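Catechol 2,3-dioxygenase (Pseudomonas sp. KL28, PDB 3HPY) probably catalyses the iron-dependent extradiol cleavage of catechols by dioxygen, opening the aromatic ring to a 2-hydroxymuconic semialdehyde in aromatic hydrocarbon breakdown. Local coordinates at residues Y176-M190 / Y273-Y286. Residues are numbered along the deposited sequence; the frame is centred on the assembly and turned at random.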
ATOM      1  N   TYR C 176     -29.016  -4.274 -11.701  1.00 28.13           N
ATOM      2  CA  TYR C 176     -28.707  -3.547 -12.926  1.00 28.02           C
ATOM      3  C   TYR C 176     -27.332  -3.945 -13.419  1.00 29.31           C
ATOM      4  O   TYR C 176     -26.454  -4.259 -12.621  1.00 28.06           O
ATOM      5  CB  TYR C 176     -28.776  -2.036 -12.703  1.00 28.39           C
ATOM      6  CG  TYR C 176     -27.677  -1.437 -11.845  1.00 29.14           C
ATOM      7  CD1 TYR C 176     -26.600  -0.756 -12.425  1.00 27.39           C
ATOM      8  CD2 TYR C 176     -27.746  -1.499 -10.455  1.00 27.52           C
ATOM      9  CE1 TYR C 176     -25.626  -0.146 -11.635  1.00 27.57           C
ATOM     10  CE2 TYR C 176     -26.780  -0.894  -9.655  1.00 28.11           C
ATOM     11  CZ  TYR C 176     -25.726  -0.219 -10.249  1.00 29.41           C
ATOM     12  OH  TYR C 176     -24.778   0.386  -9.457  1.00 30.55           O
ATOM     13  N   LEU C 177     -27.157  -3.934 -14.738  1.00 30.22           N
ATOM     14  CA  LEU C 177     -25.896  -4.318 -15.365  1.00 31.29           C
ATOM     15  C   LEU C 177     -24.792  -3.302 -15.143  1.00 31.11           C
ATOM     16  O   LEU C 177     -24.933  -2.130 -15.499  1.00 31.40           O
ATOM     17  CB  LEU C 177     -26.084  -4.494 -16.875  1.00 31.42           C
ATOM     18  CG  LEU C 177     -25.613  -5.810 -17.499  1.00 34.02           C
ATOM     19  CD1 LEU C 177     -25.663  -5.707 -19.019  1.00 32.24           C
ATOM     20  CD2 LEU C 177     -24.217  -6.128 -17.041  1.00 33.69           C
ATOM     21  N   VAL C 178     -23.678  -3.747 -14.567  1.00 30.85           N
ATOM     22  CA  VAL C 178     -22.568  -2.842 -14.354  1.00 28.90           C
ATOM     23  C   VAL C 178     -21.593  -3.075 -15.494  1.00 29.68           C
ATOM     24  O   VAL C 178     -21.107  -2.131 -16.111  1.00 29.35           O
ATOM     25  CB  VAL C 178     -21.865  -3.091 -13.003  1.00 28.50           C
ATOM     26  CG1 VAL C 178     -20.754  -2.089 -12.827  1.00 26.45           C
ATOM     27  CG2 VAL C 178     -22.869  -2.986 -11.850  1.00 24.79           C
ATOM     28  N   GLU C 179     -21.318  -4.341 -15.787  1.00 31.00           N
ATOM     29  CA  GLU C 179     -20.411  -4.675 -16.878  1.00 31.49           C
ATOM     30  C   GLU C 179     -20.776  -5.977 -17.578  1.00 31.98           C
ATOM     31  O   GLU C 179     -21.397  -6.868 -16.987  1.00 30.52           O
ATOM     32  CB  GLU C 179     -18.969  -4.778 -16.376  1.00 32.64           C
ATOM     33  CG  GLU C 179     -18.247  -3.462 -16.220  1.00 31.47           C
ATOM     34  CD  GLU C 179     -16.748  -3.667 -16.077  1.00 32.30           C
ATOM     35  OE1 GLU C 179     -16.178  -4.404 -16.909  1.00 32.74           O
ATOM     36  OE2 GLU C 179     -16.143  -3.094 -15.145  1.00 30.83           O
ATOM     37  N   ARG C 180     -20.373  -6.088 -18.838  1.00 32.11           N
ATOM     38  CA  ARG C 180     -20.650  -7.296 -19.596  1.00 33.93           C
ATOM     39  C   ARG C 180     -19.564  -7.652 -20.593  1.00 33.69           C
ATOM     40  O   ARG C 180     -18.850  -6.790 -21.118  1.00 33.07           O
ATOM     41  CB  ARG C 180     -21.981  -7.168 -20.337  1.00 36.22           C
ATOM     42  CG  ARG C 180     -22.011  -6.080 -21.389  1.00 38.03           C
ATOM     43  CD  ARG C 180     -23.443  -5.799 -21.832  1.00 41.65           C
ATOM     44  NE  ARG C 180     -23.542  -4.476 -22.431  1.00 43.46           N
ATOM     45  CZ  ARG C 180     -24.681  -3.839 -22.678  1.00 45.37           C
ATOM     46  NH1 ARG C 180     -25.848  -4.403 -22.379  1.00 44.46           N
ATOM     47  NH2 ARG C 180     -24.646  -2.625 -23.211  1.00 46.09           N
ATOM     48  N   VAL C 181     -19.442  -8.947 -20.841  1.00 33.43           N
ATOM     49  CA  VAL C 181     -18.480  -9.439 -21.803  1.00 35.58           C
ATOM     50  C   VAL C 181     -19.259  -9.841 -23.055  1.00 36.32           C
ATOM     51  O   VAL C 181     -20.051 -10.782 -23.020  1.00 33.53           O
ATOM     52  CB  VAL C 181     -17.718 -10.652 -21.240  1.00 35.58           C
ATOM     53  CG1 VAL C 181     -16.884 -11.292 -22.329  1.00 35.78           C
ATOM     54  CG2 VAL C 181     -16.834 -10.204 -20.085  1.00 35.82           C
ATOM     55  N   LEU C 182     -19.049  -9.102 -24.145  1.00 38.36           N
ATOM     56  CA  LEU C 182     -19.727  -9.378 -25.410  1.00 41.68           C
ATOM     57  C   LEU C 182     -19.159 -10.634 -26.049  1.00 44.18           C
ATOM     58  O   LEU C 182     -17.946 -10.759 -26.221  1.00 44.30           O
ATOM     59  CB  LEU C 182     -19.562  -8.210 -26.395  1.00 41.26           C
ATOM     60  CG  LEU C 182     -20.491  -6.996 -26.301  1.00 40.64           C
ATOM     61  CD1 LEU C 182     -20.423  -6.389 -24.915  1.00 42.64           C
ATOM     62  CD2 LEU C 182     -20.089  -5.974 -27.346  1.00 40.62           C
ATOM     63  N   SER C 183     -20.039 -11.566 -26.395  1.00 46.73           N
ATOM     64  CA  SER C 183     -19.611 -12.802 -27.035  1.00 48.63           C
ATOM     65  C   SER C 183     -19.270 -12.480 -28.493  1.00 49.79           C
ATOM     66  O   SER C 183     -19.595 -11.400 -28.983  1.00 48.63           O
ATOM     67  CB  SER C 183     -20.737 -13.837 -26.970  1.00 48.25           C
ATOM     68  OG  SER C 183     -21.900 -13.366 -27.635  1.00 46.09           O
ATOM     69  N   PRO C 184     -18.595 -13.406 -29.197  1.00 52.67           N
ATOM     70  CA  PRO C 184     -18.226 -13.193 -30.602  1.00 54.87           C
ATOM     71  C   PRO C 184     -19.338 -12.459 -31.360  1.00 57.44           C
ATOM     72  O   PRO C 184     -20.516 -12.582 -31.012  1.00 58.02           O
ATOM     73  CB  PRO C 184     -18.013 -14.613 -31.105  1.00 54.29           C
ATOM     74  CG  PRO C 184     -17.391 -15.272 -29.921  1.00 53.99           C
ATOM     75  CD  PRO C 184     -18.233 -14.769 -28.762  1.00 53.17           C
ATOM     76  N   ASP C 185     -18.967 -11.696 -32.387  1.00 59.74           N
ATOM     77  CA  ASP C 185     -19.939 -10.927 -33.171  1.00 61.91           C
ATOM     78  C   ASP C 185     -21.293 -11.643 -33.267  1.00 61.84           C
ATOM     79  O   ASP C 185     -21.355 -12.864 -33.431  1.00 61.92           O
ATOM     80  CB  ASP C 185     -19.382 -10.634 -34.571  1.00 63.60           C
ATOM     81  CG  ASP C 185     -20.113  -9.498 -35.262  1.00 65.27           C
ATOM     82  OD1 ASP C 185     -21.283  -9.690 -35.661  1.00 66.51           O
ATOM     83  OD2 ASP C 185     -19.516  -8.404 -35.399  1.00 65.88           O
ATOM     84  N   GLY C 186     -22.372 -10.868 -33.180  1.00 61.36           N
ATOM     85  CA  GLY C 186     -23.711 -11.436 -33.190  1.00 60.74           C
ATOM     86  C   GLY C 186     -23.985 -11.396 -31.706  1.00 60.08           C
ATOM     87  O   GLY C 186     -24.358 -12.383 -31.068  1.00 59.75           O
ATOM     88  N   ASP C 187     -23.761 -10.203 -31.171  1.00 59.46           N
ATOM     89  CA  ASP C 187     -23.872  -9.910 -29.757  1.00 57.53           C
ATOM     90  C   ASP C 187     -24.999 -10.472 -28.917  1.00 56.81           C
ATOM     91  O   ASP C 187     -26.163 -10.547 -29.316  1.00 55.87           O
ATOM     92  CB  ASP C 187     -23.799  -8.401 -29.545  1.00 58.81           C
ATOM     93  CG  ASP C 187     -22.581  -7.783 -30.204  1.00 60.04           C
ATOM     94  OD1 ASP C 187     -21.480  -8.373 -30.104  1.00 60.75           O
ATOM     95  OD2 ASP C 187     -22.723  -6.706 -30.819  1.00 60.58           O
ATOM     96  N   SER C 188     -24.584 -10.849 -27.717  1.00 55.07           N
ATOM     97  CA  SER C 188     -25.405 -11.406 -26.660  1.00 52.69           C
ATOM     98  C   SER C 188     -24.384 -11.416 -25.524  1.00 51.20           C
ATOM     99  O   SER C 188     -23.182 -11.524 -25.781  1.00 50.17           O
ATOM    100  CB  SER C 188     -25.842 -12.831 -27.007  1.00 52.58           C
ATOM    101  OG  SER C 188     -24.720 -13.668 -27.219  1.00 51.74           O
ATOM    102  N   ASP C 189     -24.828 -11.284 -24.282  1.00 49.31           N
ATOM    103  CA  ASP C 189     -23.866 -11.269 -23.195  1.00 47.77           C
ATOM    104  C   ASP C 189     -23.404 -12.655 -22.779  1.00 46.53           C
ATOM    105  O   ASP C 189     -24.201 -13.522 -22.416  1.00 46.77           O
ATOM    106  CB  ASP C 189     -24.421 -10.522 -21.984  1.00 47.74           C
ATOM    107  CG  ASP C 189     -24.943  -9.151 -22.340  1.00 46.67           C
ATOM    108  OD1 ASP C 189     -24.282  -8.447 -23.134  1.00 46.48           O
ATOM    109  OD2 ASP C 189     -26.011  -8.778 -21.812  1.00 47.36           O
ATOM    110  N   MET C 190     -22.089 -12.833 -22.848  1.00 44.93           N
ATOM    111  CA  MET C 190     -21.408 -14.068 -22.491  1.00 43.06           C
ATOM    112  C   MET C 190     -21.146 -14.092 -20.992  1.00 40.51           C
ATOM    113  O   MET C 190     -21.074 -15.157 -20.366  1.00 40.18           O
ATOM    114  CB  MET C 190     -20.074 -14.134 -23.230  1.00 46.41           C
ATOM    115  CG  MET C 190     -19.243 -15.346 -22.885  1.00 50.42           C
ATOM    116  SD  MET C 190     -17.771 -15.513 -23.911  1.00 55.46           S
ATOM    117  CE  MET C 190     -16.550 -14.650 -22.906  1.00 54.48           C
ATOM    118  N   TYR C 273     -14.604   0.449  -9.076  1.00 28.21           N
ATOM    119  CA  TYR C 273     -15.197   1.774  -9.040  1.00 25.69           C
ATOM    120  C   TYR C 273     -16.508   1.777  -8.278  1.00 26.20           C
ATOM    121  O   TYR C 273     -16.830   0.812  -7.587  1.00 25.00           O
ATOM    122  CB  TYR C 273     -15.372   2.321 -10.459  1.00 24.98           C
ATOM    123  CG  TYR C 273     -15.998   1.367 -11.444  1.00 24.17           C
ATOM    124  CD1 TYR C 273     -17.380   1.362 -11.663  1.00 25.81           C
ATOM    125  CD2 TYR C 273     -15.213   0.457 -12.156  1.00 24.45           C
ATOM    126  CE1 TYR C 273     -17.964   0.474 -12.563  1.00 22.73           C
ATOM    127  CE2 TYR C 273     -15.785  -0.435 -13.060  1.00 24.29           C
ATOM    128  CZ  TYR C 273     -17.163  -0.421 -13.257  1.00 24.54           C
ATOM    129  OH  TYR C 273     -17.746  -1.306 -14.139  1.00 27.01           O
ATOM    130  N   HIS C 274     -17.274   2.853  -8.422  1.00 25.76           N
ATOM    131  CA  HIS C 274     -18.510   2.981  -7.672  1.00 25.37           C
ATOM    132  C   HIS C 274     -19.710   3.292  -8.532  1.00 24.54           C
ATOM    133  O   HIS C 274     -20.144   4.437  -8.618  1.00 26.50           O
ATOM    134  CB  HIS C 274     -18.319   4.066  -6.616  1.00 26.57           C
ATOM    135  CG  HIS C 274     -17.125   3.835  -5.747  1.00 29.23           C
ATOM    136  ND1 HIS C 274     -17.083   2.838  -4.796  1.00 28.71           N
ATOM    137  CD2 HIS C 274     -15.902   4.416  -5.737  1.00 28.92           C
ATOM    138  CE1 HIS C 274     -15.886   2.816  -4.238  1.00 28.83           C
ATOM    139  NE2 HIS C 274     -15.150   3.762  -4.793  1.00 30.29           N
ATOM    140  N   PRO C 275     -20.273   2.268  -9.178  1.00 23.96           N
ATOM    141  CA  PRO C 275     -21.437   2.512 -10.025  1.00 22.70           C
ATOM    142  C   PRO C 275     -22.730   2.737  -9.260  1.00 22.69           C
ATOM    143  O   PRO C 275     -22.902   2.269  -8.134  1.00 22.10           O
ATOM    144  CB  PRO C 275     -21.485   1.268 -10.902  1.00 23.55           C
ATOM    145  CG  PRO C 275     -20.982   0.200  -9.985  1.00 25.30           C
ATOM    146  CD  PRO C 275     -19.815   0.869  -9.288  1.00 23.96           C
ATOM    147  N   TYR C 276     -23.635   3.477  -9.886  1.00 24.47           N
ATOM    148  CA  TYR C 276     -24.938   3.761  -9.311  1.00 23.68           C
ATOM    149  C   TYR C 276     -25.965   3.301 -10.360  1.00 24.34           C
ATOM    150  O   TYR C 276     -25.627   3.122 -11.530  1.00 23.96           O
ATOM    151  CB  TYR C 276     -25.051   5.261  -8.991  1.00 22.60           C
ATOM    152  CG  TYR C 276     -24.335   5.673  -7.701  1.00 21.84           C
ATOM    153  CD1 TYR C 276     -25.008   5.657  -6.477  1.00 22.93           C
ATOM    154  CD2 TYR C 276     -22.960   5.991  -7.692  1.00 22.21           C
ATOM    155  CE1 TYR C 276     -24.342   5.932  -5.270  1.00 20.00           C
ATOM    156  CE2 TYR C 276     -22.279   6.275  -6.482  1.00 19.14           C
ATOM    157  CZ  TYR C 276     -22.985   6.233  -5.274  1.00 21.45           C
ATOM    158  OH  TYR C 276     -22.359   6.439  -4.057  1.00 19.78           O
ATOM    159  N   PRO C 277     -27.225   3.087  -9.948  1.00 24.77           N
ATOM    160  CA  PRO C 277     -28.298   2.639 -10.847  1.00 26.53           C
ATOM    161  C   PRO C 277     -28.514   3.503 -12.103  1.00 26.65           C
ATOM    162  O   PRO C 277     -29.102   3.051 -13.083  1.00 27.06           O
ATOM    163  CB  PRO C 277     -29.535   2.634  -9.939  1.00 26.75           C
ATOM    164  CG  PRO C 277     -28.973   2.410  -8.573  1.00 27.62           C
ATOM    165  CD  PRO C 277     -27.713   3.230  -8.564  1.00 25.31           C
ATOM    166  N   ASP C 278     -28.029   4.738 -12.076  1.00 27.71           N
ATOM    167  CA  ASP C 278     -28.193   5.655 -13.200  1.00 27.46           C
ATOM    168  C   ASP C 278     -27.061   5.546 -14.208  1.00 28.92           C
ATOM    169  O   ASP C 278     -27.063   6.249 -15.211  1.00 26.17           O
ATOM    170  CB  ASP C 278     -28.254   7.097 -12.690  1.00 26.53           C
ATOM    171  CG  ASP C 278     -27.001   7.488 -11.924  1.00 25.79           C
ATOM    172  OD1 ASP C 278     -26.674   6.792 -10.935  1.00 26.58           O
ATOM    173  OD2 ASP C 278     -26.343   8.475 -12.304  1.00 22.40           O
ATOM    174  N   TYR C 279     -26.095   4.670 -13.936  1.00 31.72           N
ATOM    175  CA  TYR C 279     -24.940   4.496 -14.821  1.00 32.88           C
ATOM    176  C   TYR C 279     -25.174   3.520 -15.967  1.00 33.14           C
ATOM    177  O   TYR C 279     -25.934   2.564 -15.838  1.00 31.84           O
ATOM    178  CB  TYR C 279     -23.721   4.010 -14.021  1.00 33.63           C
ATOM    179  CG  TYR C 279     -23.009   5.075 -13.218  1.00 34.34           C
ATOM    180  CD1 TYR C 279     -21.778   4.808 -12.619  1.00 34.85           C
ATOM    181  CD2 TYR C 279     -23.543   6.356 -13.080  1.00 33.65           C
ATOM    182  CE1 TYR C 279     -21.090   5.792 -11.907  1.00 35.52           C
ATOM    183  CE2 TYR C 279     -22.866   7.345 -12.372  1.00 34.79           C
ATOM    184  CZ  TYR C 279     -21.637   7.060 -11.790  1.00 35.85           C
ATOM    185  OH  TYR C 279     -20.949   8.048 -11.116  1.00 33.00           O
ATOM    186  N   GLU C 280     -24.509   3.777 -17.089  1.00 33.50           N
ATOM    187  CA  GLU C 280     -24.601   2.911 -18.256  1.00 35.30           C
ATOM    188  C   GLU C 280     -23.543   1.816 -18.110  1.00 34.63           C
ATOM    189  O   GLU C 280     -22.414   2.088 -17.695  1.00 34.74           O
ATOM    190  CB  GLU C 280     -24.367   3.729 -19.524  1.00 37.80           C
ATOM    191  CG  GLU C 280     -25.626   4.411 -20.009  1.00 41.67           C
ATOM    192  CD  GLU C 280     -26.538   3.440 -20.717  1.00 44.82           C
ATOM    193  OE1 GLU C 280     -26.200   3.071 -21.864  1.00 46.27           O
ATOM    194  OE2 GLU C 280     -27.571   3.035 -20.133  1.00 46.54           O
ATOM    195  N   PRO C 281     -23.893   0.563 -18.447  1.00 34.70           N
ATOM    196  CA  PRO C 281     -22.941  -0.551 -18.328  1.00 32.84           C
ATOM    197  C   PRO C 281     -21.713  -0.444 -19.236  1.00 32.10           C
ATOM    198  O   PRO C 281     -21.774   0.160 -20.301  1.00 30.84           O
ATOM    199  CB  PRO C 281     -23.805  -1.771 -18.643  1.00 34.01           C
ATOM    200  CG  PRO C 281     -24.783  -1.230 -19.652  1.00 34.32           C
ATOM    201  CD  PRO C 281     -25.152   0.124 -19.080  1.00 33.84           C
ATOM    202  N   LEU C 282     -20.591  -1.009 -18.794  1.00 30.37           N
ATOM    203  CA  LEU C 282     -19.365  -0.990 -19.592  1.00 31.71           C
ATOM    204  C   LEU C 282     -19.312  -2.313 -20.350  1.00 30.74           C
ATOM    205  O   LEU C 282     -19.828  -3.322 -19.873  1.00 30.33           O
ATOM    206  CB  LEU C 282     -18.136  -0.867 -18.688  1.00 32.69           C
ATOM    207  CG  LEU C 282     -18.116   0.349 -17.759  1.00 33.54           C
ATOM    208  CD1 LEU C 282     -16.874   0.304 -16.872  1.00 34.34           C
ATOM    209  CD2 LEU C 282     -18.144   1.618 -18.593  1.00 32.01           C
ATOM    210  N   SER C 283     -18.686  -2.322 -21.517  1.00 31.30           N
ATOM    211  CA  SER C 283     -18.616  -3.554 -22.292  1.00 33.38           C
ATOM    212  C   SER C 283     -17.199  -3.950 -22.695  1.00 34.08           C
ATOM    213  O   SER C 283     -16.339  -3.096 -22.930  1.00 34.06           O
ATOM    214  CB  SER C 283     -19.469  -3.422 -23.556  1.00 33.69           C
ATOM    215  OG  SER C 283     -20.815  -3.130 -23.234  1.00 37.83           O
ATOM    216  N   TRP C 284     -16.968  -5.255 -22.771  1.00 34.68           N
ATOM    217  CA  TRP C 284     -15.682  -5.782 -23.186  1.00 37.37           C
ATOM    218  C   TRP C 284     -15.915  -6.686 -24.391  1.00 37.85           C
ATOM    219  O   TRP C 284     -16.857  -7.475 -24.400  1.00 38.06           O
ATOM    220  CB  TRP C 284     -15.029  -6.578 -22.052  1.00 37.85           C
ATOM    221  CG  TRP C 284     -14.533  -5.717 -20.931  1.00 39.43           C
ATOM    222  CD1 TRP C 284     -15.285  -5.101 -19.972  1.00 40.15           C
ATOM    223  CD2 TRP C 284     -13.175  -5.325 -20.690  1.00 40.11           C
ATOM    224  NE1 TRP C 284     -14.482  -4.345 -19.152  1.00 40.13           N
ATOM    225  CE2 TRP C 284     -13.183  -4.464 -19.569  1.00 40.11           C
ATOM    226  CE3 TRP C 284     -11.953  -5.615 -21.314  1.00 41.28           C
ATOM    227  CZ2 TRP C 284     -12.013  -3.889 -19.057  1.00 40.15           C
ATOM    228  CZ3 TRP C 284     -10.785  -5.040 -20.803  1.00 41.25           C
ATOM    229  CH2 TRP C 284     -10.828  -4.186 -19.683  1.00 41.70           C
ATOM    230  N   THR C 285     -15.077  -6.552 -25.413  1.00 39.31           N
ATOM    231  CA  THR C 285     -15.196  -7.379 -26.610  1.00 41.80           C
ATOM    232  C   THR C 285     -14.691  -8.783 -26.290  1.00 44.05           C
ATOM    233  O   THR C 285     -13.827  -8.952 -25.429  1.00 45.82           O
ATOM    234  CB  THR C 285     -14.362  -6.811 -27.759  1.00 40.56           C
ATOM    235  OG1 THR C 285     -12.996  -6.705 -27.343  1.00 42.58           O
ATOM    236  CG2 THR C 285     -14.869  -5.440 -28.152  1.00 40.39           C
ATOM    237  N   TYR C 286     -15.227  -9.788 -26.979  1.00 46.03           N
ATOM    238  CA  TYR C 286     -14.822 -11.174 -26.742  1.00 47.63           C
ATOM    239  C   TYR C 286     -13.335 -11.410 -26.989  1.00 48.29           C
ATOM    240  O   TYR C 286     -12.659 -12.054 -26.182  1.00 48.30           O
ATOM    241  CB  TYR C 286     -15.622 -12.132 -27.637  1.00 49.17           C
ATOM    242  CG  TYR C 286     -15.257 -13.600 -27.459  1.00 50.86           C
ATOM    243  CD1 TYR C 286     -15.738 -14.335 -26.374  1.00 51.99           C
ATOM    244  CD2 TYR C 286     -14.428 -14.253 -28.377  1.00 51.33           C
ATOM    245  CE1 TYR C 286     -15.408 -15.683 -26.208  1.00 52.50           C
ATOM    246  CE2 TYR C 286     -14.089 -15.598 -28.218  1.00 51.54           C
ATOM    247  CZ  TYR C 286     -14.583 -16.306 -27.135  1.00 53.07           C
ATOM    248  OH  TYR C 286     -14.260 -17.638 -26.975  1.00 54.49           O
TER
HETATM  249  O   HOH W   1     -20.887   0.780 -15.409  1.00 33.79           O
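Three donors meet the buried carboxylate of Glu-179: Tyr-273 OH donates to the anti lone pair of OE2 at 2.6 Å, the backbone N of Thr-251 holds the same oxygen, and Trp-284 NE1 gives OE1 a weak, bent bond of 2.8 Å. Carboxylate and phenol ring are nearly coplanar, 11° apart. One acid here ties a parallel strand pair to the loop of Tyr-273 and to that of Thr-251, which lines the 4-methylcatechol pocket. A backbone ladder joins strands 176-182 and 282-284, from Leu-282 N on Val-178 O to Leu-182 N on Trp-284 O. On the opposite face, Arg-180 sets CG between backbone N and carbonyl carbon (chi1 64°), then extends, bringing NE straight onto Ser-283 OG (3.1 Å), while Pro-281 CG covers one guanidinium face. Pro-277 CA sits over the Tyr-176 ring, 3.8 Å from its centroid; Pro-184 lies on a face of Tyr-286 and Met-190 SD meets its edge. Within the glyoxalase-like second domain, strand 176-182 pairs on its other side, antiparallel, with strand 189-195; its classic beta bulge, Val-178 and Glu-179, faces Trp-193, and Phe-289 of helix 289-293 packs on Val-181 and Met-190.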